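Local coordinates for sialyltransferase 0160 (Photobacterium damselae, PDB 4R84), which probably transfers sialic acid from a CMP-activated donor to acceptor sugars, as a GT-B fold glycosyltransferase, at residues 42-47 and 145-150. Sequence-based numbering, arbitrary orientation. Where two conformers were deposited one is given.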
ATOM      1  N   GLU A  42       1.462  -4.387 -26.648  1.00 17.86           N
ATOM      2  CA  GLU A  42       2.311  -4.572 -27.840  1.00 21.27           C
ATOM      3  C   GLU A  42       2.992  -5.940 -27.838  1.00 27.57           C
ATOM      4  O   GLU A  42       3.560  -6.350 -26.832  1.00 20.12           O
ATOM      5  CB  GLU A  42       3.374  -3.470 -27.913  1.00 21.17           C
ATOM      6  CG  GLU A  42       2.820  -2.093 -28.198  1.00 24.64           C
ATOM      7  CD  GLU A  42       3.883  -1.025 -28.391  1.00 18.77           C
ATOM      8  OE1 GLU A  42       5.058  -1.199 -27.973  1.00 20.20           O
ATOM      9  OE2 GLU A  42       3.540   0.010 -28.991  1.00 22.06           O
ATOM     10  N   THR A  43       2.932  -6.601 -28.993  1.00 20.34           N
ATOM     11  CA  THR A  43       3.466  -7.945 -29.287  1.00 25.05           C
ATOM     12  C   THR A  43       2.632  -9.105 -28.732  1.00 25.06           C
ATOM     13  O   THR A  43       2.863 -10.252 -29.112  1.00 27.93           O
ATOM     14  CB  THR A  43       4.947  -8.152 -28.798  1.00 26.69           C
ATOM     15  OG1 THR A  43       4.974  -8.423 -27.395  1.00 26.41           O
ATOM     16  CG2 THR A  43       5.841  -6.957 -29.145  1.00 32.08           C
ATOM     17  N   GLU A  44       1.642  -8.830 -27.888  1.00 20.84           N
ATOM     18  CA  GLU A  44       0.800  -9.905 -27.361  1.00 21.75           C
ATOM     19  C   GLU A  44      -0.394 -10.176 -28.284  1.00 28.92           C
ATOM     20  O   GLU A  44      -0.708  -9.376 -29.163  1.00 23.88           O
ATOM     21  CB  GLU A  44       0.343  -9.565 -25.923  1.00 22.84           C
ATOM     22  CG  GLU A  44       1.529  -9.417 -24.963  1.00 22.32           C
ATOM     23  CD  GLU A  44       1.147  -9.437 -23.494  1.00 25.97           C
ATOM     24  OE1 GLU A  44      -0.057  -9.452 -23.175  1.00 29.09           O
ATOM     25  OE2 GLU A  44       2.073  -9.450 -22.651  1.00 29.76           O
ATOM     26  N   THR A  45      -1.045 -11.317 -28.083  1.00 24.12           N
ATOM     27  CA  THR A  45      -2.108 -11.784 -28.965  1.00 28.52           C
ATOM     28  C   THR A  45      -3.482 -11.701 -28.285  1.00 24.35           C
ATOM     29  O   THR A  45      -3.626 -11.993 -27.095  1.00 29.64           O
ATOM     30  CB  THR A  45      -1.826 -13.231 -29.420  1.00 27.64           C
ATOM     31  OG1 THR A  45      -0.597 -13.271 -30.163  1.00 34.76           O
ATOM     32  CG2 THR A  45      -2.962 -13.775 -30.297  1.00 33.42           C
ATOM     33  N   TYR A  46      -4.473 -11.247 -29.042  1.00 23.78           N
ATOM     34  CA  TYR A  46      -5.861 -11.255 -28.608  1.00 22.81           C
ATOM     35  C   TYR A  46      -6.676 -12.017 -29.650  1.00 30.76           C
ATOM     36  O   TYR A  46      -6.506 -11.782 -30.842  1.00 27.62           O
ATOM     37  CB  TYR A  46      -6.380  -9.827 -28.432  1.00 26.32           C
ATOM     38  CG  TYR A  46      -7.779  -9.748 -27.865  1.00 24.96           C
ATOM     39  CD1 TYR A  46      -8.898  -9.883 -28.692  1.00 27.88           C
ATOM     40  CD2 TYR A  46      -7.989  -9.524 -26.506  1.00 26.63           C
ATOM     41  CE1 TYR A  46     -10.185  -9.812 -28.169  1.00 35.82           C
ATOM     42  CE2 TYR A  46      -9.266  -9.451 -25.983  1.00 32.97           C
ATOM     43  CZ  TYR A  46     -10.356  -9.592 -26.812  1.00 30.04           C
ATOM     44  OH  TYR A  46     -11.624  -9.512 -26.274  1.00 31.01           O
ATOM     45  N   GLN A  47      -7.526 -12.948 -29.223  1.00 29.93           N
ATOM     46  CA  GLN A  47      -8.332 -13.702 -30.192  1.00 31.81           C
ATOM     47  C   GLN A  47      -9.665 -13.022 -30.474  1.00 25.43           C
ATOM     48  O   GLN A  47     -10.530 -12.959 -29.602  1.00 28.51           O
ATOM     49  CB  GLN A  47      -8.613 -15.129 -29.716  1.00 32.40           C
ATOM     50  CG  GLN A  47      -9.304 -15.961 -30.809  1.00 34.32           C
ATOM     51  CD  GLN A  47      -9.815 -17.308 -30.325  1.00 42.31           C
ATOM     52  OE1 GLN A  47     -10.480 -17.403 -29.296  1.00 41.99           O
ATOM     53  NE2 GLN A  47      -9.513 -18.356 -31.079  1.00 44.41           N
ATOM     54  N   TYR A 145      -4.549  -7.193 -14.578  1.00 24.54           N
ATOM     55  CA  TYR A 145      -3.495  -6.914 -15.567  1.00 23.44           C
ATOM     56  C   TYR A 145      -2.484  -8.055 -15.602  1.00 22.21           C
ATOM     57  O   TYR A 145      -1.336  -7.925 -15.151  1.00 21.40           O
ATOM     58  CB  TYR A 145      -2.804  -5.583 -15.254  1.00 24.28           C
ATOM     59  CG  TYR A 145      -3.744  -4.413 -15.284  1.00 28.73           C
ATOM     60  CD1 TYR A 145      -4.143  -3.856 -16.492  1.00 31.32           C
ATOM     61  CD2 TYR A 145      -4.258  -3.873 -14.106  1.00 31.22           C
ATOM     62  CE1 TYR A 145      -5.023  -2.783 -16.531  1.00 37.93           C
ATOM     63  CE2 TYR A 145      -5.141  -2.797 -14.134  1.00 36.48           C
ATOM     64  CZ  TYR A 145      -5.517  -2.259 -15.351  1.00 42.12           C
ATOM     65  OH  TYR A 145      -6.390  -1.193 -15.394  1.00 44.19           O
ATOM     66  N   PRO A 146      -2.900  -9.192 -16.161  1.00 23.36           N
ATOM     67  CA  PRO A 146      -2.076 -10.392 -16.047  1.00 20.78           C
ATOM     68  C   PRO A 146      -0.767 -10.333 -16.830  1.00 22.77           C
ATOM     69  O   PRO A 146       0.095 -11.184 -16.616  1.00 28.05           O
ATOM     70  CB  PRO A 146      -2.991 -11.498 -16.605  1.00 25.88           C
ATOM     71  CG  PRO A 146      -3.972 -10.801 -17.439  1.00 28.54           C
ATOM     72  CD  PRO A 146      -4.182  -9.454 -16.845  1.00 25.31           C
ATOM     73  N   SER A 147      -0.615  -9.348 -17.714  0.67 20.36           N
ATOM     74  CA  SER A 147       0.622  -9.224 -18.487  0.67 20.93           C
ATOM     75  C   SER A 147       1.699  -8.407 -17.763  0.67 21.21           C
ATOM     76  O   SER A 147       2.879  -8.498 -18.100  0.67 20.78           O
ATOM     77  CB  SER A 147       0.334  -8.598 -19.858  0.67 26.84           C
ATOM     78  OG  SER A 147      -0.565  -9.399 -20.610  0.67 28.26           O
ATOM     79  N   ASN A 148       1.302  -7.609 -16.773  1.00 22.63           N
ATOM     80  CA  ASN A 148       2.246  -6.689 -16.128  1.00 21.51           C
ATOM     81  C   ASN A 148       3.323  -7.398 -15.320  1.00 23.21           C
ATOM     82  O   ASN A 148       3.024  -8.301 -14.541  1.00 24.69           O
ATOM     83  CB  ASN A 148       1.514  -5.713 -15.199  1.00 18.30           C
ATOM     84  CG  ASN A 148       0.663  -4.715 -15.959  1.00 19.00           C
ATOM     85  OD1 ASN A 148       0.427  -4.869 -17.161  1.00 22.45           O
ATOM     86  ND2 ASN A 148       0.203  -3.692 -15.273  1.00 16.90           N
ATOM     87  N   GLN A 149       4.571  -6.971 -15.512  1.00 18.76           N
ATOM     88  CA  GLN A 149       5.682  -7.408 -14.682  1.00 17.33           C
ATOM     89  C   GLN A 149       5.784  -6.485 -13.460  1.00 16.46           C
ATOM     90  O   GLN A 149       5.473  -5.298 -13.542  1.00 17.62           O
ATOM     91  CB  GLN A 149       6.983  -7.380 -15.483  1.00 18.55           C
ATOM     92  CG  GLN A 149       8.195  -7.872 -14.726  1.00 39.88           C
ATOM     93  CD  GLN A 149       8.063  -9.313 -14.301  1.00 49.74           C
ATOM     94  OE1 GLN A 149       7.529 -10.152 -15.045  1.00 47.32           O
ATOM     95  NE2 GLN A 149       8.532  -9.614 -13.086  1.00 36.51           N
ATOM     96  N   ARG A 150       6.206  -7.052 -12.335  1.00 14.76           N
ATOM     97  CA  ARG A 150       6.322  -6.308 -11.085  1.00 13.58           C
ATOM     98  C   ARG A 150       7.708  -6.500 -10.518  1.00 16.68           C
ATOM     99  O   ARG A 150       8.190  -7.627 -10.434  1.00 22.94           O
ATOM    100  CB  ARG A 150       5.276  -6.773 -10.062  1.00 13.89           C
ATOM    101  CG  ARG A 150       3.846  -6.723 -10.604  1.00 17.46           C
ATOM    102  CD  ARG A 150       2.718  -7.046  -9.592  1.00 17.98           C
ATOM    103  NE  ARG A 150       1.503  -6.658 -10.294  1.00 18.02           N
ATOM    104  CZ  ARG A 150       0.836  -7.428 -11.153  1.00 19.45           C
ATOM    105  NH1 ARG A 150       1.133  -8.716 -11.302  1.00 19.88           N
ATOM    106  NH2 ARG A 150      -0.181  -6.913 -11.812  1.00 21.66           N
TER
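Glu44 turns CG opposite its carbonyl carbon (chi1 -61°) and runs extended from there, which carries the carboxylate across to the turn 145-148; Ser147 holds OG anti to its own carbonyl carbon and beside the backbone N (chi1 -61°), directed at that carboxylate. The hydroxyl donates to the acid: Ser147 OG lies 2.6 Å from Glu44 OE1 and approaches the syn lone pair, on the side of the other carboxylate oxygen. That second oxygen, Glu44 OE2, is 3.3 Å from Ser147 OG, and Ser147 CB lies 3.4 Å from each of the two oxygens, facing the end of the carboxylate. Touching is confined to this pair, and the backbones stay well apart, with 8.9 Å between Glu44 CA and Ser147 CA. Ser147 was deposited in two conformers, so the hydrogen bond holds for one of them and is doubtful for the other. The contact bridges the N-terminal beta domain, which matches a PKD-like family, and the first Rossmann-type domain of a GT-B glycosyltransferase. Glu44 stands just ahead of strand 45-48, where its backbone pairs with Ala85. Ser147 sits inside a type I turn from Tyr145 to Asn148, between helix 129-144 and strand 149-154; the turn is closed by the backbone hydrogen bond from Asn148 N to Tyr145 O, 3.1 Å. Just beyond Ser147, Asn148 ND2 and Arg150 NE bind the carboxylate of Glu121 on the long strand 106-125, tying the start of strand 149-154 to its neighbour. On the other segment, Glu42 reaches Arg196 by a salt bridge and Asn195 by a hydrogen bond, giving the beta domain another polar link to the residues leading into strand 197-204.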